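Local coordinates for protein aminopeptidase C (Lactobacillus rhamnosus, PDB 4K7C) that probably acts as a cysteine aminopeptidase of the papain-like (C1-like) peptidase family, removing residues from the N termini of peptides, at residues Trp102-Lys107 and Thr134-Gly139; Ser108-Glu113 and Asn284-Arg289; Lys225-Tyr230 and Ile239-Thr244. One frame throughout, in Å; residues are numbered along the deposited sequence.

Interaction 1 of 3, residues Trp102-Lys107 and Thr134-Gly139; sequences WDKFEK and TPQQDG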
loop_
_atom_site.group_PDB
_atom_site.type_symbol
_atom_site.label_atom_id
_atom_site.label_comp_id
_atom_site.label_asym_id
_atom_site.label_seq_id
_atom_site.Cartn_x
_atom_site.Cartn_y
_atom_site.Cartn_z
ATOM N N TRP A 102 19.312 -24.966 20.087
ATOM C CA TRP A 102 20.015 -26.185 20.433
ATOM C C TRP A 102 20.384 -26.972 19.184
ATOM O O TRP A 102 21.487 -27.502 19.089
ATOM C CB TRP A 102 19.187 -26.995 21.375
ATOM C CG TRP A 102 19.063 -26.339 22.716
ATOM C CD1 TRP A 102 17.918 -25.988 23.372
ATOM C CD2 TRP A 102 20.144 -25.965 23.577
ATOM N NE1 TRP A 102 18.231 -25.428 24.592
ATOM C CE2 TRP A 102 19.583 -25.404 24.735
ATOM C CE3 TRP A 102 21.520 -26.059 23.486
ATOM C CZ2 TRP A 102 20.384 -24.927 25.842
ATOM C CZ3 TRP A 102 22.321 -25.564 24.541
ATOM C CH2 TRP A 102 21.756 -24.995 25.691
ATOM N N ASP A 103 19.538 -26.903 18.164
ATOM C CA ASP A 103 19.851 -27.517 16.905
ATOM C C ASP A 103 21.129 -26.920 16.274
ATOM O O ASP A 103 22.129 -27.618 15.891
ATOM C CB ASP A 103 18.674 -27.428 15.930
ATOM C CG ASP A 103 18.956 -28.151 14.638
ATOM O OD1 ASP A 103 19.248 -29.371 14.710
ATOM O OD2 ASP A 103 18.872 -27.480 13.519
ATOM N N LYS A 104 21.173 -25.621 16.096
ATOM C CA LYS A 104 22.356 -24.935 15.609
ATOM C C LYS A 104 23.609 -25.144 16.406
ATOM O O LYS A 104 24.681 -25.287 15.888
ATOM C CB LYS A 104 22.078 -23.434 15.514
ATOM C CG LYS A 104 21.083 -22.996 14.469
ATOM C CD LYS A 104 21.720 -22.142 13.422
ATOM C CE LYS A 104 20.844 -21.815 12.187
ATOM N NZ LYS A 104 20.418 -22.968 11.364
ATOM N N PHE A 105 23.482 -25.095 17.729
ATOM C CA PHE A 105 24.641 -25.277 18.548
ATOM C C PHE A 105 25.169 -26.729 18.450
ATOM O O PHE A 105 26.373 -26.935 18.259
ATOM C CB PHE A 105 24.337 -24.869 19.980
ATOM C CG PHE A 105 25.578 -24.770 20.823
ATOM C CD1 PHE A 105 26.645 -23.973 20.403
ATOM C CD2 PHE A 105 25.661 -25.435 22.018
ATOM C CE1 PHE A 105 27.814 -23.903 21.104
ATOM C CE2 PHE A 105 26.862 -25.315 22.750
ATOM C CZ PHE A 105 27.899 -24.517 22.311
ATOM N N GLU A 106 24.276 -27.698 18.524
ATOM C CA GLU A 106 24.644 -29.148 18.422
ATOM C C GLU A 106 25.180 -29.403 17.043
ATOM O O GLU A 106 26.214 -30.012 16.901
ATOM C CB GLU A 106 23.459 -30.045 18.720
ATOM C CG GLU A 106 23.104 -30.055 20.206
ATOM C CD GLU A 106 24.048 -30.934 21.095
ATOM O OE1 GLU A 106 24.928 -31.700 20.597
ATOM O OE2 GLU A 106 23.887 -30.810 22.353
ATOM N N LYS A 107 24.553 -28.818 16.014
ATOM C CA LYS A 107 25.118 -28.980 14.643
ATOM C C LYS A 107 26.548 -28.422 14.470
ATOM O O LYS A 107 27.270 -28.958 13.676
ATOM C CB LYS A 107 24.170 -28.403 13.599
ATOM C CG LYS A 107 22.943 -29.216 13.323
ATOM C CD LYS A 107 21.971 -28.483 12.359
ATOM C CE LYS A 107 20.939 -29.435 11.865
ATOM N NZ LYS A 107 19.760 -28.656 11.364
ATOM N N THR A 134 27.798 -27.427 2.967
ATOM C CA THR A 134 26.695 -27.088 3.816
ATOM C C THR A 134 27.023 -27.353 5.281
ATOM O O THR A 134 26.577 -28.382 5.844
ATOM C CB THR A 134 25.418 -27.832 3.429
ATOM O OG1 THR A 134 25.263 -27.836 2.019
ATOM C CG2 THR A 134 24.249 -27.166 3.995
ATOM N N PRO A 135 27.879 -26.508 5.883
ATOM C CA PRO A 135 28.301 -26.884 7.256
ATOM C C PRO A 135 27.173 -27.145 8.245
ATOM O O PRO A 135 27.197 -28.144 8.974
ATOM C CB PRO A 135 29.185 -25.684 7.680
ATOM C CG PRO A 135 29.659 -25.118 6.411
ATOM C CD PRO A 135 28.472 -25.219 5.513
ATOM N N GLN A 136 26.173 -26.285 8.262
ATOM C CA GLN A 136 24.918 -26.580 8.879
ATOM C C GLN A 136 23.813 -25.936 8.068
ATOM O O GLN A 136 24.090 -25.168 7.154
ATOM C CB GLN A 136 24.909 -26.111 10.313
ATOM C CG GLN A 136 25.249 -24.629 10.456
ATOM C CD GLN A 136 24.029 -23.728 10.301
ATOM O OE1 GLN A 136 22.953 -23.954 10.893
ATOM N NE2 GLN A 136 24.175 -22.722 9.504
ATOM N N GLN A 137 22.580 -26.221 8.415
ATOM C CA GLN A 137 21.442 -25.563 7.810
ATOM C C GLN A 137 20.267 -25.620 8.758
ATOM O O GLN A 137 20.314 -26.272 9.794
ATOM C CB GLN A 137 21.119 -26.246 6.476
ATOM C CG GLN A 137 20.770 -27.729 6.569
ATOM C CD GLN A 137 20.552 -28.383 5.205
ATOM O OE1 GLN A 137 19.607 -28.075 4.545
ATOM N NE2 GLN A 137 21.435 -29.308 4.812
ATOM N N ASP A 138 19.195 -24.950 8.391
ATOM C CA ASP A 138 17.957 -24.946 9.207
ATOM C C ASP A 138 17.244 -26.260 9.296
ATOM O O ASP A 138 16.660 -26.529 10.330
ATOM C CB ASP A 138 16.946 -23.880 8.751
ATOM C CG ASP A 138 17.383 -22.441 9.045
ATOM O OD1 ASP A 138 18.477 -22.133 9.584
ATOM O OD2 ASP A 138 16.620 -21.507 8.646
ATOM N N GLY A 139 17.229 -27.056 8.207
ATOM C CA GLY A 139 16.450 -28.242 8.162
ATOM C C GLY A 139 16.910 -29.435 8.996
ATOM O O GLY A 139 18.091 -29.542 9.410
HETATM O O HOH W 1 18.731 -25.248 12.526
HETATM O O HOH W 2 26.436 -29.869 11.004
#

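Interaction 2 of 3, residues Ser108-Glu113 and Asn284-Arg289; sequences SNYFYE and NVVGGR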
loop_
_atom_site.group_PDB
_atom_site.type_symbol
_atom_site.label_atom_id
_atom_site.label_comp_id
_atom_site.label_asym_id
_atom_site.label_seq_id
_atom_site.Cartn_x
_atom_site.Cartn_y
_atom_site.Cartn_z
ATOM N N SER A 108 26.904 -27.338 15.174
ATOM C CA SER A 108 28.246 -26.747 15.168
ATOM C C SER A 108 29.296 -27.788 15.649
ATOM O O SER A 108 30.228 -28.146 14.914
ATOM C CB SER A 108 28.262 -25.400 15.963
ATOM O OG SER A 108 27.329 -24.390 15.455
ATOM N N ASN A 109 29.005 -28.419 16.775
ATOM C CA ASN A 109 29.783 -29.530 17.311
ATOM C C ASN A 109 29.801 -30.774 16.409
ATOM O O ASN A 109 30.886 -31.366 16.180
ATOM C CB ASN A 109 29.211 -29.932 18.667
ATOM C CG ASN A 109 30.115 -30.920 19.396
ATOM O OD1 ASN A 109 31.281 -30.569 19.648
ATOM N ND2 ASN A 109 29.611 -32.061 19.725
ATOM N N TYR A 110 28.622 -31.139 15.912
ATOM C CA TYR A 110 28.530 -32.203 14.898
ATOM C C TYR A 110 29.436 -31.990 13.709
ATOM O O TYR A 110 30.196 -32.889 13.364
ATOM C CB TYR A 110 27.061 -32.467 14.472
ATOM C CG TYR A 110 26.804 -33.874 14.014
ATOM C CD1 TYR A 110 26.312 -34.804 14.896
ATOM C CD2 TYR A 110 27.015 -34.276 12.719
ATOM C CE1 TYR A 110 26.040 -36.090 14.536
ATOM C CE2 TYR A 110 26.755 -35.598 12.347
ATOM C CZ TYR A 110 26.294 -36.493 13.270
ATOM O OH TYR A 110 25.994 -37.804 12.969
ATOM N N PHE A 111 29.432 -30.771 13.150
ATOM C CA PHE A 111 30.286 -30.404 12.053
ATOM C C PHE A 111 31.781 -30.548 12.421
ATOM O O PHE A 111 32.562 -31.105 11.656
ATOM C CB PHE A 111 29.967 -28.967 11.601
ATOM C CG PHE A 111 30.923 -28.435 10.571
ATOM C CD1 PHE A 111 30.753 -28.703 9.216
ATOM C CD2 PHE A 111 31.944 -27.600 10.961
ATOM C CE1 PHE A 111 31.664 -28.174 8.300
ATOM C CE2 PHE A 111 32.860 -27.110 10.092
ATOM C CZ PHE A 111 32.719 -27.376 8.719
ATOM N N TYR A 112 32.171 -30.058 13.586
ATOM C CA TYR A 112 33.578 -30.126 13.978
ATOM C C TYR A 112 34.001 -31.600 14.075
ATOM O O TYR A 112 35.140 -31.954 13.721
ATOM C CB TYR A 112 33.821 -29.442 15.283
ATOM C CG TYR A 112 33.582 -27.963 15.308
ATOM C CD1 TYR A 112 33.901 -27.139 14.221
ATOM C CD2 TYR A 112 33.066 -27.337 16.456
ATOM C CE1 TYR A 112 33.750 -25.749 14.264
ATOM C CE2 TYR A 112 32.907 -25.952 16.521
ATOM C CZ TYR A 112 33.192 -25.142 15.422
ATOM O OH TYR A 112 33.044 -23.740 15.430
ATOM N N GLU A 113 33.137 -32.432 14.602
ATOM C CA GLU A 113 33.480 -33.849 14.786
ATOM C C GLU A 113 33.588 -34.508 13.406
ATOM O O GLU A 113 34.451 -35.397 13.172
ATOM C CB GLU A 113 32.480 -34.560 15.711
ATOM C CG GLU A 113 32.654 -34.166 17.181
ATOM C CD GLU A 113 34.008 -34.607 17.720
ATOM O OE1 GLU A 113 34.413 -35.748 17.315
ATOM O OE2 GLU A 113 34.649 -33.853 18.496
ATOM N N ASN A 284 22.634 -34.168 14.287
ATOM C CA ASN A 284 22.918 -32.938 14.984
ATOM C C ASN A 284 23.544 -33.181 16.353
ATOM O O ASN A 284 24.428 -32.451 16.749
ATOM C CB ASN A 284 21.672 -32.056 15.207
ATOM C CG ASN A 284 20.434 -32.806 15.703
ATOM O OD1 ASN A 284 20.402 -34.040 15.901
ATOM N ND2 ASN A 284 19.369 -32.078 15.827
ATOM N N VAL A 285 23.008 -34.138 17.098
ATOM C CA VAL A 285 23.414 -34.206 18.542
ATOM C C VAL A 285 24.423 -35.374 18.688
ATOM O O VAL A 285 24.033 -36.511 18.625
ATOM C CB VAL A 285 22.287 -34.488 19.502
ATOM C CG1 VAL A 285 22.827 -34.592 20.956
ATOM C CG2 VAL A 285 21.233 -33.356 19.405
ATOM N N VAL A 286 25.690 -35.028 18.797
ATOM C CA VAL A 286 26.711 -36.052 19.043
ATOM C C VAL A 286 26.358 -36.696 20.366
ATOM O O VAL A 286 26.165 -36.016 21.414
ATOM C CB VAL A 286 28.175 -35.532 18.999
ATOM C CG1 VAL A 286 29.210 -36.608 19.457
ATOM C CG2 VAL A 286 28.532 -35.007 17.619
ATOM N N GLY A 287 26.320 -38.036 20.324
ATOM C CA GLY A 287 26.000 -38.788 21.480
ATOM C C GLY A 287 24.525 -39.092 21.624
ATOM O O GLY A 287 24.144 -39.870 22.479
ATOM N N GLY A 288 23.677 -38.484 20.807
ATOM C CA GLY A 288 22.257 -38.705 20.909
ATOM C C GLY A 288 21.860 -39.701 19.858
ATOM O O GLY A 288 22.705 -40.239 19.120
ATOM N N ARG A 289 20.585 -39.970 19.815
ATOM C CA ARG A 289 20.089 -40.988 18.923
ATOM C C ARG A 289 20.337 -40.651 17.436
ATOM O O ARG A 289 20.346 -39.463 17.049
ATOM C CB ARG A 289 18.609 -41.200 19.196
ATOM C CG ARG A 289 17.725 -40.025 18.730
ATOM C CD ARG A 289 16.269 -40.434 18.514
ATOM N NE ARG A 289 15.634 -40.856 19.776
ATOM C CZ ARG A 289 15.275 -42.127 20.065
ATOM N NH1 ARG A 289 14.704 -42.390 21.244
ATOM N NH2 ARG A 289 15.439 -43.124 19.166
HETATM O O HOH W 3 26.671 -32.208 18.733
#

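Interaction 3 of 3, residues Lys225-Tyr230 and Ile239-Thr244; sequences KFDFEY and IDRELT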
loop_
_atom_site.group_PDB
_atom_site.type_symbol
_atom_site.label_atom_id
_atom_site.label_comp_id
_atom_site.label_asym_id
_atom_site.label_seq_id
_atom_site.Cartn_x
_atom_site.Cartn_y
_atom_site.Cartn_z
ATOM N N LYS A 225 14.795 -22.350 33.911
ATOM C CA LYS A 225 13.782 -22.434 34.953
ATOM C C LYS A 225 12.723 -21.362 34.714
ATOM O O LYS A 225 13.072 -20.176 34.505
ATOM C CB LYS A 225 14.465 -22.177 36.282
ATOM C CG LYS A 225 13.515 -22.164 37.453
ATOM C CD LYS A 225 14.268 -22.220 38.763
ATOM C CE LYS A 225 14.067 -20.938 39.539
ATOM N NZ LYS A 225 14.678 -21.137 40.874
ATOM N N PHE A 226 11.438 -21.719 34.732
ATOM C CA PHE A 226 10.413 -20.666 34.531
ATOM C C PHE A 226 9.099 -21.060 35.187
ATOM O O PHE A 226 8.827 -22.262 35.441
ATOM C CB PHE A 226 10.181 -20.483 33.025
ATOM C CG PHE A 226 9.798 -21.781 32.309
ATOM C CD1 PHE A 226 10.766 -22.679 31.910
ATOM C CD2 PHE A 226 8.531 -22.078 32.091
ATOM C CE1 PHE A 226 10.425 -23.884 31.286
ATOM C CE2 PHE A 226 8.143 -23.240 31.443
ATOM C CZ PHE A 226 9.104 -24.172 31.033
ATOM N N ASP A 227 8.252 -20.067 35.391
ATOM C CA ASP A 227 6.852 -20.274 35.770
ATOM C C ASP A 227 5.956 -20.262 34.543
ATOM O O ASP A 227 6.239 -19.526 33.582
ATOM C CB ASP A 227 6.399 -19.187 36.708
ATOM C CG ASP A 227 7.036 -19.240 38.048
ATOM O OD1 ASP A 227 7.814 -20.162 38.412
ATOM O OD2 ASP A 227 6.681 -18.307 38.807
ATOM N N PHE A 228 4.920 -21.088 34.553
ATOM C CA PHE A 228 3.966 -21.194 33.452
ATOM C C PHE A 228 2.593 -20.789 34.003
ATOM O O PHE A 228 2.114 -21.439 34.930
ATOM C CB PHE A 228 3.959 -22.613 32.999
ATOM C CG PHE A 228 3.040 -22.921 31.825
ATOM C CD1 PHE A 228 2.912 -22.044 30.755
ATOM C CD2 PHE A 228 2.401 -24.118 31.771
ATOM C CE1 PHE A 228 2.085 -22.343 29.687
ATOM C CE2 PHE A 228 1.625 -24.472 30.675
ATOM C CZ PHE A 228 1.470 -23.571 29.634
ATOM N N GLU A 229 1.997 -19.696 33.493
ATOM C CA GLU A 229 0.690 -19.243 33.895
ATOM C C GLU A 229 -0.212 -19.199 32.623
ATOM O O GLU A 229 0.261 -18.765 31.583
ATOM C CB GLU A 229 0.783 -17.795 34.408
ATOM C CG GLU A 229 1.503 -17.580 35.722
ATOM C CD GLU A 229 1.444 -16.133 36.207
ATOM O OE1 GLU A 229 0.417 -15.729 36.779
ATOM O OE2 GLU A 229 2.511 -15.443 36.163
ATOM N N TYR A 230 -1.420 -19.704 32.707
ATOM C CA TYR A 230 -2.349 -19.727 31.609
ATOM C C TYR A 230 -3.805 -19.859 32.113
ATOM O O TYR A 230 -4.038 -20.146 33.267
ATOM C CB TYR A 230 -2.050 -20.849 30.626
ATOM C CG TYR A 230 -2.276 -22.222 31.187
ATOM C CD1 TYR A 230 -1.272 -22.900 31.914
ATOM C CD2 TYR A 230 -3.493 -22.857 31.006
ATOM C CE1 TYR A 230 -1.495 -24.124 32.466
ATOM C CE2 TYR A 230 -3.696 -24.107 31.525
ATOM C CZ TYR A 230 -2.701 -24.708 32.269
ATOM O OH TYR A 230 -2.956 -25.926 32.749
ATOM N N ILE A 239 -1.319 -21.797 37.505
ATOM C CA ILE A 239 0.076 -21.426 37.626
ATOM C C ILE A 239 0.909 -22.626 38.055
ATOM O O ILE A 239 0.535 -23.328 38.983
ATOM C CB ILE A 239 0.292 -20.238 38.554
ATOM C CG1 ILE A 239 1.768 -19.881 38.522
ATOM C CG2 ILE A 239 -0.245 -20.456 39.954
ATOM C CD1 ILE A 239 2.040 -18.576 39.189
ATOM N N ASP A 240 1.988 -22.871 37.329
ATOM C CA ASP A 240 2.844 -23.995 37.604
ATOM C C ASP A 240 4.261 -23.383 37.731
ATOM O O ASP A 240 4.789 -22.777 36.792
ATOM C CB ASP A 240 2.692 -24.996 36.480
ATOM C CG ASP A 240 3.281 -26.330 36.763
ATOM O OD1 ASP A 240 4.032 -26.462 37.745
ATOM O OD2 ASP A 240 3.022 -27.234 35.921
ATOM N N ARG A 241 4.842 -23.458 38.935
ATOM C CA ARG A 241 6.075 -22.787 39.248
ATOM C C ARG A 241 7.366 -23.587 39.180
ATOM O O ARG A 241 7.354 -24.794 39.354
ATOM C CB ARG A 241 5.904 -22.102 40.594
ATOM C CG ARG A 241 4.747 -21.070 40.518
ATOM C CD ARG A 241 4.591 -20.394 41.800
ATOM N NE ARG A 241 5.494 -19.265 41.860
ATOM C CZ ARG A 241 5.516 -18.466 42.923
ATOM N NH1 ARG A 241 6.365 -17.466 42.965
ATOM N NH2 ARG A 241 4.670 -18.695 43.925
ATOM N N GLU A 242 8.453 -22.905 38.849
ATOM C CA GLU A 242 9.782 -23.484 38.827
ATOM C C GLU A 242 9.939 -24.770 37.952
ATOM O O GLU A 242 10.588 -25.744 38.299
ATOM C CB GLU A 242 10.140 -23.795 40.261
ATOM C CG GLU A 242 9.988 -22.567 41.127
ATOM C CD GLU A 242 11.123 -22.507 42.054
ATOM O OE1 GLU A 242 12.033 -21.697 41.754
ATOM O OE2 GLU A 242 11.120 -23.356 42.986
ATOM N N LEU A 243 9.301 -24.740 36.807
ATOM C CA LEU A 243 9.487 -25.764 35.789
ATOM C C LEU A 243 10.873 -25.587 35.149
ATOM O O LEU A 243 11.460 -24.481 35.137
ATOM C CB LEU A 243 8.382 -25.649 34.768
ATOM C CG LEU A 243 6.949 -26.027 35.132
ATOM C CD1 LEU A 243 5.972 -25.479 34.123
ATOM C CD2 LEU A 243 6.828 -27.525 35.210
ATOM N N THR A 244 11.406 -26.716 34.603
ATOM C CA THR A 244 12.517 -26.662 33.692
ATOM C C THR A 244 11.966 -27.068 32.286
ATOM O O THR A 244 10.827 -27.600 32.182
ATOM C CB THR A 244 13.692 -27.522 34.098
ATOM O OG1 THR A 244 13.404 -28.879 33.728
ATOM C CG2 THR A 244 13.994 -27.394 35.547
#

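Interaction 1 of 3, residues Trp102-Lys107 and Thr134-Gly139
Lys107 reaches from helix 96-117 over the loop 134-139, its CB resting 4.1 Å from Gln136 CB and its chain extended beyond CG. In this papain-like peptidase, the contact fixes the loop linking helices 126-133 and 142-152 to the side of helix 96-117, with lysines doing most of the work. Three bonds grip the Lys107 ammonium. Gly139 O accepts from Lys107 NZ at 2.7 Å, although the nitrogen stands 37° out of that carbonyl plane. Gln137 O accepts from Lys107 NZ at 2.9 Å, again from above its plane. The third is a salt bridge one helical turn back, where Asp103 OD2 meets Lys107 NZ at 2.6 Å through its syn lone pair; Asp103 CG is anti to its backbone N (chi1 -176°), leaning along the helix toward the lysine. An alanine in place of Lys107 would remove this ammonium and would probably leave the carbonyls of Gln137 and Gly139 short of a partner and cost Asp103 OD2 its lysine.

Lys104 is bent, turning at chi2 (-116°) and again at chi4, and crosses Gln136 at about a right angle. Its NZ meets Gln136 OE1 at 2.8 Å, in the amide plane on a lone pair. Lys104 NZ also bridges at 2.8 Å to Asp138 OD1, whose anti lone pair takes the bond. The Asp138 carboxylate is itself positioned by Ser169, Asn173 and the backbone N of Gly68, while Asn173 and Asn177 hold Gln136 NE2, so the second shell orients both acceptors. The two ammonium groups would probably favour the ionised forms of Asp103 and Asp138. Further along the helix a water spans the two backbones, donating to Lys107 O at 2.9 Å and to Pro135 O at 2.8 Å.

Interaction 2 of 3, residues Ser108-Glu113 and Asn284-Arg289
The loop 284-289, between strands 275-279 and 293-295, passes helix 96-117 with the CA atoms of Tyr110 and Asn284 5.7 Å apart, and makes a type II turn from Val285 to Gly288, closed by Gly288 N to Val285 O at 3.0 Å. At the turn Gly287 has a positive phi (91°), where a CB would jam against the carbonyl O of Val286.

Tyr110 and Val286 carry the packing. Tyr110 CG is anti to its backbone N (chi1 -152°), which directs the ring out over the loop. Val286 CG2 meets Tyr110 CD1 obliquely at 3.5 Å. Asn284 N lies over one face of the ring, 3.8 Å above its plane and displaced toward the rim, while Val286 N lies at the ring edge. At the base of the side chain, Tyr110 CB rests 3.5 Å from Asn284 O. The same Val286 CG2 is flanked by Asn109 ND2, whose side chain crosses the valine at about a right angle, and by Glu113 CG at 4.2 Å.

The polar link is indirect: one water accepts from Asn109 ND2 at 3.1 Å and from Val286 N at 3.0 Å. Asn109 ND2 has a further acceptor in Ala3 O of the second subunit, and Lys204 binds both Asn109 OD1 and Glu113 OE2. Ala3 of that subunit also packs on Val286, so the site borders a subunit interface.

With no direct hydrogen bond between the segments, their adhesion rests on shape and dispersion, burying 236 Å² in all; the shared water adds one polar bridge and gives the amide of Val286 an acceptor.

Interaction 3 of 3, residues Lys225-Tyr230 and Ile239-Thr244
The backbone bonds define an antiparallel beta hairpin interrupted by a beta bulge. Toward the hairpin's turn, Phe228 and Asp240 form a hydrogen-bonded pair: Phe228 N donates to Asp240 O at 2.8 Å and Asp240 N to Phe228 O at 2.8 Å. Across the bulge Phe226 N reaches Leu243 O at 2.8 Å, whereas the return bond from Leu243 N to Phe226 O, 2.9 Å long, is bent to 132°. The register slips by one residue between the pairs, and Glu242 absorbs the extra length in a left-handed backbone conformation.

Charged side chains gather at the bulge. Asp227 OD1 takes the Glu242 N-H through its anti lone pair, 2.9 Å from Glu242 N and nearly straight at 166°. Asp227 OD2 makes a weak salt bridge to Arg241 NE at 3.4 Å, at the guanidinium edge. Lys225, lying alongside Glu242, puts NZ 2.8 Å from Glu242 OE1, above the carboxylate plane.

Mostly apolar packing occupies the sheet face bearing Phe226, Phe228 and Leu243. Leu243 CB sits over the Phe226 ring in a CH-pi contact, 4.2 Å from the centroid and 18° off the normal, and Leu243 CD1 reaches back to Phe228 CB. Helix 245-253 covers this face with Phe248 and Tyr252, and its Lys251 and Tyr252 bind Asp240. On the other face Glu229 CG runs beside Ile239.

The hairpin thus turns a mainly greasy face to its own helix and a largely polar side, Ile239 among the charges, outward, where Arg241 is held more strongly by Asp375 of the third subunit; the Asp227 carboxylate stands in for a backbone acceptor where the bulge breaks the ladder.

How the interactions relate
From the N terminus, helix 96-117 supplies the first segments of two contacts in succession. Interaction 1 closes first, when the chain returns through a short helical excursion to 134-139. Interaction 2 closes only at 284-289, after a much longer excursion, so the two cross: 134-139 falls between the segments of interaction 2. They also touch, through a probable hydrogen bond from Asn284 ND2 to Asp103 OD1 (2.9 Å) and packing of Pro135 on Phe111. Interaction 3 is a local hairpin within the span of interaction 2, opening after interaction 1 has closed; its nearest atoms are about 17 Å from interaction 2 and about 10 Å from interaction 1. The first two border the second subunit; the hairpin reaches the third.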